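Local coordinates for protein of unknown function DUF574 (Streptomyces avermitilis, PDB 3GIW) that is of unproven function but, as a Rossmann-fold protein of an S-adenosyl methyltransferase family that binds S-adenosyl-L-homocysteine, probably transfers methyl groups, at residues 59-64 against 265-270; 29-34 against 53-58; 198-203 against 230-235; 242-247 against 251-256; 63-68 against 271-276. One frame throughout, in Å; residues are numbered along the deposited sequence.

Contact 1 (59-64 against 265-270); sequences MRANRD and EDIAMY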
# COMPACT_ATOMS: atom_id res chain seq x y z
N MSE A 59 -4.84 -1.26 11.07
CA MSE A 59 -4.93 -0.37 9.92
C MSE A 59 -4.09 0.90 10.17
O MSE A 59 -3.37 1.36 9.27
CB MSE A 59 -6.41 -0.11 9.59
CG MSE A 59 -7.09 -1.32 8.97
SE MSE A 59 -8.86 -0.97 8.39
CE MSE A 59 -8.98 -2.32 7.01
N ARG A 60 -4.11 1.44 11.39
CA ARG A 60 -3.27 2.58 11.72
C ARG A 60 -1.77 2.20 11.63
O ARG A 60 -0.94 2.99 11.11
CB ARG A 60 -3.70 3.12 13.07
CG ARG A 60 -5.10 3.78 13.03
CD ARG A 60 -5.71 4.12 14.40
NE ARG A 60 -6.37 5.44 14.39
CZ ARG A 60 -7.67 5.69 14.26
NH1 ARG A 60 -8.57 4.72 14.12
NH2 ARG A 60 -8.10 6.94 14.28
N ALA A 61 -1.41 0.99 12.08
CA ALA A 61 -0.03 0.57 12.02
C ALA A 61 0.46 0.42 10.58
O ALA A 61 1.63 0.68 10.27
CB ALA A 61 0.18 -0.78 12.80
N ASN A 62 -0.40 -0.02 9.68
CA ASN A 62 -0.02 -0.11 8.27
C ASN A 62 0.26 1.28 7.69
O ASN A 62 1.27 1.48 6.99
CB ASN A 62 -1.09 -0.82 7.46
CG ASN A 62 -0.79 -0.81 5.96
OD1 ASN A 62 -0.01 -1.63 5.50
ND2 ASN A 62 -1.34 0.17 5.26
N ARG A 63 -0.58 2.26 8.02
CA ARG A 63 -0.35 3.62 7.55
C ARG A 63 0.94 4.17 8.12
O ARG A 63 1.75 4.81 7.39
CB ARG A 63 -1.55 4.53 7.83
CG ARG A 63 -1.45 5.88 7.07
CD ARG A 63 -1.71 5.76 5.57
NE ARG A 63 -1.45 7.02 4.86
CZ ARG A 63 -1.75 7.24 3.58
NH1 ARG A 63 -2.35 6.28 2.87
NH2 ARG A 63 -1.46 8.41 3.02
N ASP A 64 1.20 3.97 9.42
CA ASP A 64 2.42 4.46 10.06
C ASP A 64 3.67 3.82 9.41
O ASP A 64 4.69 4.50 9.20
CB ASP A 64 2.41 4.14 11.56
CG ASP A 64 1.40 4.97 12.36
OD1 ASP A 64 0.93 6.01 11.88
OD2 ASP A 64 1.09 4.56 13.51
N GLU A 265 -0.59 -10.31 18.04
CA GLU A 265 -1.86 -10.73 17.50
C GLU A 265 -2.68 -9.55 16.95
O GLU A 265 -3.63 -9.77 16.22
CB GLU A 265 -2.71 -11.48 18.51
CG GLU A 265 -3.11 -10.71 19.77
CD GLU A 265 -4.19 -11.45 20.51
OE1 GLU A 265 -5.38 -11.35 20.04
OE2 GLU A 265 -3.88 -12.18 21.49
N ASP A 266 -2.31 -8.32 17.33
CA ASP A 266 -3.03 -7.11 16.89
C ASP A 266 -2.60 -6.58 15.52
O ASP A 266 -3.12 -5.56 15.07
CB ASP A 266 -2.90 -5.98 17.95
CG ASP A 266 -3.43 -6.37 19.30
OD1 ASP A 266 -4.37 -7.17 19.38
OD2 ASP A 266 -2.86 -5.86 20.31
N ILE A 267 -1.65 -7.24 14.87
CA ILE A 267 -1.03 -6.76 13.62
C ILE A 267 -1.08 -7.93 12.62
O ILE A 267 -0.52 -8.99 12.89
CB ILE A 267 0.45 -6.28 13.88
CG1 ILE A 267 0.48 -5.11 14.86
CG2 ILE A 267 1.16 -5.94 12.54
CD1 ILE A 267 -0.21 -3.84 14.37
N ALA A 268 -1.69 -7.72 11.46
CA ALA A 268 -1.86 -8.78 10.46
C ALA A 268 -1.22 -8.38 9.12
O ALA A 268 -1.70 -8.81 8.06
CB ALA A 268 -3.36 -9.17 10.27
N MSE A 269 -0.18 -7.54 9.15
CA MSE A 269 0.60 -7.17 7.97
C MSE A 269 2.05 -7.46 8.19
O MSE A 269 2.61 -7.03 9.20
CB MSE A 269 0.59 -5.67 7.64
CG MSE A 269 -0.59 -5.09 7.13
SE MSE A 269 -1.23 -5.73 5.43
CE MSE A 269 -2.50 -4.31 5.35
N TYR A 270 2.67 -8.14 7.24
CA TYR A 270 4.12 -8.11 7.06
C TYR A 270 4.50 -6.87 6.27
O TYR A 270 3.76 -6.45 5.38
CB TYR A 270 4.61 -9.33 6.29
CG TYR A 270 4.54 -10.63 7.05
CD1 TYR A 270 5.28 -10.83 8.20
CD2 TYR A 270 3.78 -11.68 6.58
CE1 TYR A 270 5.25 -12.03 8.87
CE2 TYR A 270 3.73 -12.91 7.26
CZ TYR A 270 4.46 -13.06 8.41
OH TYR A 270 4.47 -14.25 9.14
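Ala61 and Asn62, neighbours on helix 55-75, meet Ile267, just before strand 269-275, and Met269 (a selenomethionine) at its start. The two pairs differ in character. Ala61 turns its methyl toward segment 265-270, and Ala61 CB lies 3.5 Å from Ile267 CD1, a close fit for two carbons. The short alanine fits under the tip of Ile267, which is long enough to reach it. In the second pair the amide of Asn62 and the chain of Met269 run obliquely to each other. With CG anti to the backbone N (chi1 174°), the amide is brought beside Met269, whose chain bends at chi2 (-63°) and lays CE 3.7 Å from Asn62 OD1. This is a van der Waals contact; the polar atoms are satisfied elsewhere, OD1 by the hydroxyl of Ser199 and ND2 by that of Tyr28. Bonded at both ends, the amide should be fixed in its rotation, which matters because Asn62 and Tyr28 both belong to the S-adenosyl-L-homocysteine site. The contact thus joins helix 55-75 to strand 269-275, with strand 195-201 pairing alongside through Tyr270 and Ile200 and helix 24-31 touching the helix through Met59.

Contact 2 (29-34 against 53-58); sequences DYIIGG and PALPVH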
# COMPACT_ATOMS: atom_id res chain seq x y z
N ASP A 29 -10.47 3.84 5.20
CA ASP A 29 -10.58 5.22 5.61
C ASP A 29 -11.53 5.41 6.80
O ASP A 29 -11.21 6.15 7.73
CB ASP A 29 -11.01 6.11 4.44
CG ASP A 29 -10.69 7.57 4.65
OD1 ASP A 29 -9.51 7.89 4.86
OD2 ASP A 29 -11.61 8.39 4.57
N TYR A 30 -12.68 4.74 6.77
CA TYR A 30 -13.63 4.76 7.89
C TYR A 30 -12.91 4.35 9.18
O TYR A 30 -12.95 5.07 10.19
CB TYR A 30 -14.82 3.83 7.61
CG TYR A 30 -15.64 3.58 8.84
CD1 TYR A 30 -16.35 4.60 9.44
CD2 TYR A 30 -15.69 2.32 9.43
CE1 TYR A 30 -17.10 4.39 10.57
CE2 TYR A 30 -16.43 2.07 10.56
CZ TYR A 30 -17.15 3.12 11.13
OH TYR A 30 -17.90 2.92 12.29
N ILE A 31 -12.22 3.21 9.14
CA ILE A 31 -11.59 2.68 10.35
C ILE A 31 -10.47 3.59 10.89
O ILE A 31 -10.35 3.69 12.10
CB ILE A 31 -11.10 1.24 10.09
CG1 ILE A 31 -12.27 0.27 9.87
CG2 ILE A 31 -10.10 0.74 11.19
CD1 ILE A 31 -13.20 -0.01 11.08
N ILE A 32 -9.67 4.23 10.03
CA ILE A 32 -8.57 5.08 10.48
C ILE A 32 -9.01 6.53 10.78
O ILE A 32 -8.15 7.37 11.09
CB ILE A 32 -7.32 5.06 9.57
CG1 ILE A 32 -7.57 5.73 8.23
CG2 ILE A 32 -6.78 3.62 9.43
CD1 ILE A 32 -6.32 5.99 7.44
N GLY A 33 -10.31 6.82 10.68
CA GLY A 33 -10.86 8.11 11.14
C GLY A 33 -11.12 9.15 10.07
O GLY A 33 -11.34 10.32 10.40
N GLY A 34 -11.05 8.76 8.80
CA GLY A 34 -11.35 9.69 7.71
C GLY A 34 -12.84 9.81 7.47
O GLY A 34 -13.68 9.24 8.21
N PRO A 53 -11.35 -6.90 17.39
CA PRO A 53 -11.25 -5.56 17.97
C PRO A 53 -10.00 -4.77 17.62
O PRO A 53 -10.06 -3.52 17.59
CB PRO A 53 -11.39 -5.80 19.48
CG PRO A 53 -12.27 -7.06 19.54
CD PRO A 53 -11.77 -7.92 18.39
N ALA A 54 -8.90 -5.46 17.33
CA ALA A 54 -7.65 -4.80 16.92
C ALA A 54 -7.64 -4.25 15.51
O ALA A 54 -6.64 -3.62 15.11
CB ALA A 54 -6.41 -5.73 17.11
N LEU A 55 -8.71 -4.44 14.74
CA LEU A 55 -8.71 -3.95 13.35
C LEU A 55 -8.17 -2.50 13.19
O LEU A 55 -7.33 -2.24 12.31
CB LEU A 55 -10.08 -4.16 12.65
CG LEU A 55 -10.13 -3.77 11.18
CD1 LEU A 55 -9.25 -4.68 10.34
CD2 LEU A 55 -11.59 -3.78 10.70
N PRO A 56 -8.64 -1.54 14.01
CA PRO A 56 -8.11 -0.16 13.87
C PRO A 56 -6.62 -0.04 14.20
O PRO A 56 -5.95 0.79 13.63
CB PRO A 56 -8.98 0.70 14.80
CG PRO A 56 -10.14 -0.20 15.22
CD PRO A 56 -9.72 -1.64 15.01
N VAL A 57 -6.12 -0.82 15.17
CA VAL A 57 -4.70 -0.80 15.52
C VAL A 57 -3.89 -1.30 14.31
O VAL A 57 -2.90 -0.69 13.91
CB VAL A 57 -4.45 -1.68 16.78
CG1 VAL A 57 -2.97 -1.94 16.98
CG2 VAL A 57 -5.06 -1.00 18.05
N HIS A 58 -4.36 -2.38 13.71
CA HIS A 58 -3.75 -2.94 12.49
C HIS A 58 -3.71 -1.92 11.33
O HIS A 58 -2.68 -1.71 10.69
CB HIS A 58 -4.52 -4.24 12.12
CG HIS A 58 -4.41 -4.69 10.70
ND1 HIS A 58 -3.39 -5.51 10.24
CD2 HIS A 58 -5.25 -4.52 9.65
CE1 HIS A 58 -3.61 -5.78 8.97
NE2 HIS A 58 -4.71 -5.17 8.57
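Ile31, in the last turn of helix 24-31, faces Leu55 and Pro56 in the first turn of helix 55-75. Its CB points toward the other segment and the chain forks there. The CG2 branch, anti to the backbone N (chi1 -66° for CG1), goes to Pro56: it sits 3.5 Å from Pro56 CA, tighter than usual for two carbons, and 3.8 Å from Pro56 CB, with the pyrrolidine ring lying obliquely to the branch. The other branch leads to Leu55. CG1 passes 4.2 Å from Leu55 CD2, and CD1 at the tip comes to 4.1 Å from the same methyl, the two side chains crossing at about a right angle. A beta-branched residue suits this place because one fork can serve two neighbours. Proline fits equally well in a first helical turn, where no preceding turn requires its missing N-H, and its compact, closed ring offers an apolar surface. Just beyond Ile31 the helix ends in a Schellman motif: Gly34 N bonds to Asp29 O, Gly33 N bonds to Tyr30 O, and Gly33 takes the positive phi of 100°, which glycine adopts easily. Leu55 also packs on helix 39-51, through Met48 and Ser49. The chemistry is wholly apolar across these two segments, so the fit rests on shape and on apolar contact, and between these segments carries no directional bond.

Contact 3 (198-203 against 230-235); sequences MSIGTA and AEAEEF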
# COMPACT_ATOMS: atom_id res chain seq x y z
N MSE A 198 6.49 -3.30 0.19
CA MSE A 198 5.17 -3.89 0.29
C MSE A 198 4.72 -4.09 1.73
O MSE A 198 5.49 -4.36 2.62
CB MSE A 198 5.13 -5.27 -0.38
CG MSE A 198 5.60 -5.30 -1.85
SE MSE A 198 5.33 -7.07 -2.63
CE MSE A 198 3.40 -7.08 -2.63
N SER A 199 3.41 -4.05 1.93
CA SER A 199 2.78 -4.65 3.12
C SER A 199 1.85 -5.76 2.63
O SER A 199 1.06 -5.56 1.66
CB SER A 199 2.10 -3.65 4.02
OG SER A 199 1.01 -3.03 3.40
N ILE A 200 1.91 -6.92 3.29
CA ILE A 200 1.27 -8.15 2.86
C ILE A 200 0.45 -8.76 4.02
O ILE A 200 0.98 -9.05 5.09
CB ILE A 200 2.36 -9.17 2.41
CG1 ILE A 200 3.16 -8.61 1.21
CG2 ILE A 200 1.78 -10.54 2.01
CD1 ILE A 200 4.43 -9.37 0.85
N GLY A 201 -0.85 -8.94 3.77
CA GLY A 201 -1.76 -9.43 4.82
C GLY A 201 -1.47 -10.90 5.17
O GLY A 201 -1.12 -11.73 4.28
N THR A 202 -1.54 -11.22 6.46
CA THR A 202 -1.29 -12.57 6.98
C THR A 202 -2.29 -12.91 8.10
O THR A 202 -2.71 -12.02 8.83
CB THR A 202 0.14 -12.72 7.52
OG1 THR A 202 0.32 -14.03 8.07
CG2 THR A 202 0.45 -11.66 8.59
N ALA A 203 -2.68 -14.18 8.20
CA ALA A 203 -3.47 -14.70 9.33
C ALA A 203 -2.66 -15.41 10.40
O ALA A 203 -3.23 -15.93 11.36
CB ALA A 203 -4.57 -15.64 8.85
N ALA A 230 6.67 -17.49 4.35
CA ALA A 230 7.26 -18.14 3.17
C ALA A 230 6.65 -17.64 1.86
O ALA A 230 7.37 -17.42 0.88
CB ALA A 230 7.16 -19.66 3.23
N GLU A 231 5.34 -17.46 1.82
CA GLU A 231 4.68 -16.92 0.65
C GLU A 231 5.03 -15.46 0.41
O GLU A 231 5.19 -15.04 -0.75
CB GLU A 231 3.17 -17.12 0.79
CG GLU A 231 2.76 -18.60 0.67
CD GLU A 231 1.32 -18.86 1.01
OE1 GLU A 231 0.73 -18.16 1.87
OE2 GLU A 231 0.76 -19.78 0.39
N ALA A 232 5.18 -14.66 1.48
CA ALA A 232 5.60 -13.28 1.32
C ALA A 232 7.00 -13.19 0.69
O ALA A 232 7.28 -12.28 -0.10
CB ALA A 232 5.58 -12.58 2.68
N GLU A 233 7.86 -14.16 1.06
CA GLU A 233 9.25 -14.17 0.57
C GLU A 233 9.30 -14.26 -0.97
O GLU A 233 10.26 -13.75 -1.59
CB GLU A 233 10.06 -15.32 1.18
CG GLU A 233 10.44 -15.16 2.64
CD GLU A 233 11.36 -16.27 3.11
OE1 GLU A 233 11.08 -17.46 2.84
OE2 GLU A 233 12.40 -15.94 3.72
N GLU A 234 8.30 -14.90 -1.57
CA GLU A 234 8.30 -15.09 -3.03
C GLU A 234 8.36 -13.75 -3.78
O GLU A 234 8.98 -13.64 -4.86
CB GLU A 234 7.07 -15.87 -3.52
CG GLU A 234 7.31 -16.46 -4.90
CD GLU A 234 6.15 -17.27 -5.45
OE1 GLU A 234 5.16 -17.47 -4.71
OE2 GLU A 234 6.29 -17.76 -6.62
N PHE A 235 7.69 -12.73 -3.28
CA PHE A 235 7.75 -11.40 -3.91
C PHE A 235 9.17 -10.80 -3.96
O PHE A 235 9.42 -9.95 -4.81
CB PHE A 235 6.82 -10.39 -3.19
CG PHE A 235 5.35 -10.69 -3.31
CD1 PHE A 235 4.62 -10.23 -4.38
CD2 PHE A 235 4.72 -11.45 -2.35
CE1 PHE A 235 3.26 -10.52 -4.49
CE2 PHE A 235 3.35 -11.75 -2.47
CZ PHE A 235 2.63 -11.29 -3.52
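Met198, a selenomethionine, and Ile200 of strand 195-201 close on Phe235, near the C-terminal end of helix 229-234, and the packing is dense on the Met198 side. The bend of its chain at chi3 (67°) folds Met198 CE back over one face of the Phe235 ring, 4.0 Å from the ring centroid and 21° off its normal, a CH-pi contact placed toward the rim. Met198 SE stands obliquely to the same ring, 3.7 Å from Phe235 CD1, in a Met-aromatic arrangement. A long and polarisable chain suits this place, since it is flexible enough to follow the ring. Ile200 touches both ring and helix: its CD1 lies 3.8 Å from Phe235 CD2 and 3.9 Å from Ala232 CB, and the small alanine lets the strand come near. The outer side of the helix is different. Glu234 is exposed there, and Glu233 directs its CB away from the strand, as befits charged residues at the surface; Ala230 is exposed too. Glu231 has its own partners in Arg225 and the backbone N of Thr228. Behind the core, Phe235 also rests on helix 179-187 through Val180 and Val183, while strand 195-201 pairs antiparallel with strand 269-275 on one side and lies beside strand 163-167 on the other.

Contact 4 (242-247 against 251-256); sequences VEPGIV and KWHPDA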
# COMPACT_ATOMS: atom_id res chain seq x y z
N VAL A 242 16.26 -4.92 2.73
CA VAL A 242 16.74 -4.03 3.77
C VAL A 242 16.48 -4.67 5.14
O VAL A 242 15.38 -5.19 5.39
CB VAL A 242 16.02 -2.65 3.68
CG1 VAL A 242 16.47 -1.69 4.81
CG2 VAL A 242 16.26 -2.02 2.29
N GLU A 243 17.45 -4.69 6.04
CA GLU A 243 17.24 -5.23 7.38
C GLU A 243 16.11 -4.42 8.03
O GLU A 243 16.02 -3.23 7.82
CB GLU A 243 18.54 -5.19 8.23
CG GLU A 243 19.06 -3.77 8.54
CD GLU A 243 18.39 -3.09 9.74
OE1 GLU A 243 17.72 -3.76 10.57
OE2 GLU A 243 18.56 -1.84 9.85
N PRO A 244 15.25 -5.08 8.82
CA PRO A 244 15.30 -6.44 9.34
C PRO A 244 14.64 -7.52 8.46
O PRO A 244 14.35 -8.62 8.95
CB PRO A 244 14.54 -6.31 10.66
CG PRO A 244 13.49 -5.28 10.36
CD PRO A 244 14.13 -4.31 9.42
N GLY A 245 14.45 -7.24 7.18
CA GLY A 245 13.79 -8.21 6.31
C GLY A 245 12.27 -8.10 6.34
O GLY A 245 11.71 -7.01 6.37
N ILE A 246 11.62 -9.25 6.23
CA ILE A 246 10.16 -9.31 6.18
C ILE A 246 9.65 -9.60 7.59
O ILE A 246 9.87 -10.69 8.13
CB ILE A 246 9.65 -10.41 5.19
CG1 ILE A 246 10.25 -10.21 3.78
CG2 ILE A 246 8.13 -10.45 5.14
CD1 ILE A 246 10.09 -11.45 2.85
N VAL A 247 9.05 -8.58 8.20
CA VAL A 247 8.63 -8.64 9.61
C VAL A 247 7.29 -7.99 9.81
O VAL A 247 6.79 -7.28 8.94
CB VAL A 247 9.63 -7.95 10.54
CG1 VAL A 247 11.03 -8.59 10.45
CG2 VAL A 247 9.73 -6.44 10.25
N LYS A 251 7.22 -3.87 13.84
CA LYS A 251 8.60 -4.25 14.15
C LYS A 251 9.63 -3.78 13.10
O LYS A 251 10.82 -4.07 13.23
CB LYS A 251 8.68 -5.78 14.32
CG LYS A 251 7.83 -6.29 15.46
CD LYS A 251 7.99 -7.78 15.70
CE LYS A 251 7.03 -8.21 16.78
NZ LYS A 251 7.28 -9.61 17.25
N TRP A 252 9.17 -3.10 12.05
CA TRP A 252 10.04 -2.59 10.99
C TRP A 252 10.47 -1.15 11.31
O TRP A 252 9.66 -0.23 11.22
CB TRP A 252 9.35 -2.67 9.62
CG TRP A 252 10.24 -2.50 8.43
CD1 TRP A 252 10.83 -3.50 7.72
CD2 TRP A 252 10.70 -1.26 7.85
NE1 TRP A 252 11.61 -2.97 6.72
CE2 TRP A 252 11.57 -1.60 6.79
CE3 TRP A 252 10.44 0.09 8.10
CZ2 TRP A 252 12.21 -0.62 5.99
CZ3 TRP A 252 11.09 1.06 7.32
CH2 TRP A 252 11.94 0.69 6.27
N HIS A 253 11.74 -0.97 11.67
CA HIS A 253 12.32 0.35 12.01
C HIS A 253 11.37 1.16 12.93
O HIS A 253 10.97 2.30 12.60
CB HIS A 253 12.67 1.15 10.75
CG HIS A 253 13.73 0.51 9.89
ND1 HIS A 253 14.76 1.24 9.33
CD2 HIS A 253 13.89 -0.75 9.45
CE1 HIS A 253 15.53 0.44 8.62
NE2 HIS A 253 15.05 -0.78 8.70
N PRO A 254 10.97 0.58 14.07
CA PRO A 254 10.01 1.27 14.92
C PRO A 254 10.59 2.57 15.51
O PRO A 254 11.80 2.66 15.75
CB PRO A 254 9.72 0.24 16.02
CG PRO A 254 10.97 -0.57 16.10
CD PRO A 254 11.41 -0.70 14.66
N ASP A 255 9.74 3.57 15.70
CA ASP A 255 10.07 4.76 16.50
C ASP A 255 9.87 4.41 17.97
O ASP A 255 9.40 3.32 18.30
CB ASP A 255 9.13 5.93 16.15
CG ASP A 255 9.25 6.40 14.73
OD1 ASP A 255 10.39 6.48 14.22
OD2 ASP A 255 8.20 6.70 14.12
N ALA A 256 10.21 5.35 18.85
CA ALA A 256 10.05 5.13 20.30
C ALA A 256 8.63 4.67 20.70
O ALA A 256 8.49 3.88 21.64
CB ALA A 256 10.43 6.39 21.08
O HOH W 1 12.68 -4.89 4.88
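The carbonyl oxygen of Glu243 accepts a nearly straight hydrogen bond from His253 NE2, 2.8 Å long with an N-H...O angle of 168°, lying in the carbonyl plane and almost in the plane of the imidazole. The two segments belong to an edge strand of the Rossmann-type sheet, 240-248, and to the loop that folds back over it. Strand 240-248 is interrupted here: the peptide before Pro244 is cis, and Gly245 takes positive phi, a conformation glycine tolerates readily. Pro244 sets its CD 3.6 Å from His253 CD2, at the edge of that ring, and obliquely onto the five-membered ring of Trp252, a CH-pi contact set off-centre. Trp252 and His253 lie over each other, the imidazole CD2 above the indole. At the broken strand, water 1 accepts from Trp252 NE1 and can donate to the carbonyl oxygen of Val242 or Gly245, though it has too few protons for every acceptor in reach. Further along the chain, Val247 presses CG2 3.8 Å from Trp252 CB, its methyl at the indole edge, and a compact beta-branched residue fits there. Lys251, whose ammonium pairs with Asp264, contributes mainly its aliphatic part, CB lying 4.3 Å from Val247 CG2.

Contact 5 (63-68 against 271-276); sequences RDWMNR and GAVARK
With CG anti to the backbone N of Trp65 (chi1 179°) and chi2 at 83°, the indole is thrown out from helix 55-75 toward strand 269-275. Gly271 CA approaches the indole obliquely, toward its rim, 3.9 Å from Trp65 CZ2. Here glycine suits the place: a beta carbon would point at the helix and fall on the indole. The next residue meets the ring with its backbone, Ala272 N standing 3.6 Å from Trp65 CZ2, obliquely, while its methyl is turned away from the helix. The axes of helix segment 63-68 and strand segment 271-275 run nearly parallel, 10.1 Å apart at closest and at 18° to each other, the helix packing on the sheet face of an alpha/beta, Rossmann-type fold. A large flat residue such as tryptophan spans this spacing from a single helical position. Val273 reaches CG2 to 4.1 Å from Trp65 CZ2; its first torsion places CG2 beside the backbone N, and its beta-branched shape is well suited to a strand. Trp65 is not held by the strand alone: its ring also meets that of Trp252, the two planes steeply inclined, and it touches Ile167 of strand 163-167.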
# COMPACT_ATOMS: atom_id res chain seq x y z
N ARG A 63 -0.58 2.26 8.02
CA ARG A 63 -0.35 3.62 7.55
C ARG A 63 0.94 4.17 8.12
O ARG A 63 1.75 4.81 7.39
CB ARG A 63 -1.55 4.53 7.83
CG ARG A 63 -1.45 5.88 7.07
CD ARG A 63 -1.71 5.76 5.57
NE ARG A 63 -1.45 7.02 4.86
CZ ARG A 63 -1.75 7.24 3.58
NH1 ARG A 63 -2.35 6.28 2.87
NH2 ARG A 63 -1.46 8.41 3.02
N ASP A 64 1.20 3.97 9.42
CA ASP A 64 2.42 4.46 10.06
C ASP A 64 3.67 3.82 9.41
O ASP A 64 4.69 4.50 9.20
CB ASP A 64 2.41 4.14 11.56
CG ASP A 64 1.40 4.97 12.36
OD1 ASP A 64 0.93 6.01 11.88
OD2 ASP A 64 1.09 4.56 13.51
N TRP A 65 3.56 2.54 9.07
CA TRP A 65 4.63 1.81 8.40
C TRP A 65 4.93 2.46 7.04
O TRP A 65 6.10 2.66 6.71
CB TRP A 65 4.29 0.30 8.25
CG TRP A 65 5.40 -0.43 7.53
CD1 TRP A 65 6.52 -0.92 8.08
CD2 TRP A 65 5.51 -0.66 6.12
NE1 TRP A 65 7.34 -1.45 7.10
CE2 TRP A 65 6.74 -1.29 5.89
CE3 TRP A 65 4.67 -0.39 5.02
CZ2 TRP A 65 7.17 -1.64 4.61
CZ3 TRP A 65 5.13 -0.72 3.77
CH2 TRP A 65 6.34 -1.36 3.58
N MSE A 66 3.90 2.77 6.27
CA MSE A 66 4.13 3.45 4.99
C MSE A 66 4.96 4.70 5.22
O MSE A 66 5.90 4.97 4.49
CB MSE A 66 2.80 3.83 4.30
CG MSE A 66 2.99 4.56 2.96
SE MSE A 66 3.20 6.51 3.06
CE MSE A 66 1.38 7.00 3.02
N ASN A 67 4.58 5.48 6.22
CA ASN A 67 5.29 6.72 6.51
C ASN A 67 6.78 6.44 6.78
O ASN A 67 7.65 7.14 6.24
CB ASN A 67 4.70 7.46 7.73
CG ASN A 67 3.27 7.96 7.53
OD1 ASN A 67 2.71 7.97 6.44
ND2 ASN A 67 2.70 8.45 8.61
N ARG A 68 7.11 5.45 7.60
CA ARG A 68 8.50 5.14 7.92
C ARG A 68 9.24 4.57 6.70
O ARG A 68 10.40 4.90 6.48
CB ARG A 68 8.59 4.19 9.12
CG ARG A 68 7.97 4.74 10.37
CD ARG A 68 8.39 3.98 11.60
NE ARG A 68 8.17 2.54 11.57
CZ ARG A 68 6.99 1.94 11.68
NH1 ARG A 68 5.88 2.64 11.83
NH2 ARG A 68 6.90 0.62 11.58
N GLY A 271 5.65 -6.30 6.57
CA GLY A 271 6.25 -5.24 5.76
C GLY A 271 7.67 -5.55 5.39
O GLY A 271 8.38 -6.25 6.11
N ALA A 272 8.07 -5.06 4.21
CA ALA A 272 9.41 -5.26 3.71
C ALA A 272 9.76 -4.28 2.62
O ALA A 272 8.88 -3.80 1.89
CB ALA A 272 9.57 -6.71 3.16
N VAL A 273 11.06 -3.98 2.53
CA VAL A 273 11.62 -3.09 1.51
C VAL A 273 12.87 -3.79 0.99
O VAL A 273 13.67 -4.33 1.78
CB VAL A 273 12.00 -1.74 2.12
CG1 VAL A 273 12.68 -0.81 1.07
CG2 VAL A 273 10.77 -1.08 2.74
N ALA A 274 13.07 -3.78 -0.34
CA ALA A 274 14.22 -4.45 -0.94
C ALA A 274 14.70 -3.71 -2.20
O ALA A 274 13.92 -3.14 -2.92
CB ALA A 274 13.88 -5.86 -1.32
N ARG A 275 16.02 -3.78 -2.42
CA ARG A 275 16.69 -3.14 -3.57
C ARG A 275 16.82 -4.10 -4.74
O ARG A 275 17.14 -5.29 -4.56
CB ARG A 275 18.10 -2.69 -3.15
CG ARG A 275 18.88 -1.92 -4.22
CD ARG A 275 20.14 -1.28 -3.63
NE ARG A 275 20.86 -0.48 -4.62
CZ ARG A 275 21.65 -0.97 -5.57
NH1 ARG A 275 21.83 -2.29 -5.70
NH2 ARG A 275 22.25 -0.13 -6.41
N LYS A 276 16.60 -3.57 -5.94
CA LYS A 276 16.83 -4.31 -7.18
C LYS A 276 18.31 -4.16 -7.61
O LYS A 276 18.75 -3.05 -7.85
CB LYS A 276 15.89 -3.77 -8.28
CG LYS A 276 16.09 -4.42 -9.64
CD LYS A 276 15.11 -3.95 -10.67
CE LYS A 276 15.48 -4.52 -12.05
NZ LYS A 276 14.31 -4.35 -13.00

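How the contacts relate
Contacts 1 and 5 are consecutive stations along the same pair of elements, helix 55-75 and strand 269-275, with centres 12 Å apart and Arg63 and Asp64 in common. Contact 2 lies at the start of that helix, its centre about 10 Å from that of contact 1, and comes first along the chain; contacts 3 and 4 fall, in that order, within the 200 or so residues separating the two sides of contacts 1 and 5. All but contact 2 reach the seven-stranded mixed sheet, where strand 269-275 runs antiparallel between 195-201 and 240-248. Helix 55-75 touches both helix 24-31 and strand 269-275, consistent with Tyr28 and Asn62 sharing the S-adenosyl-L-homocysteine site.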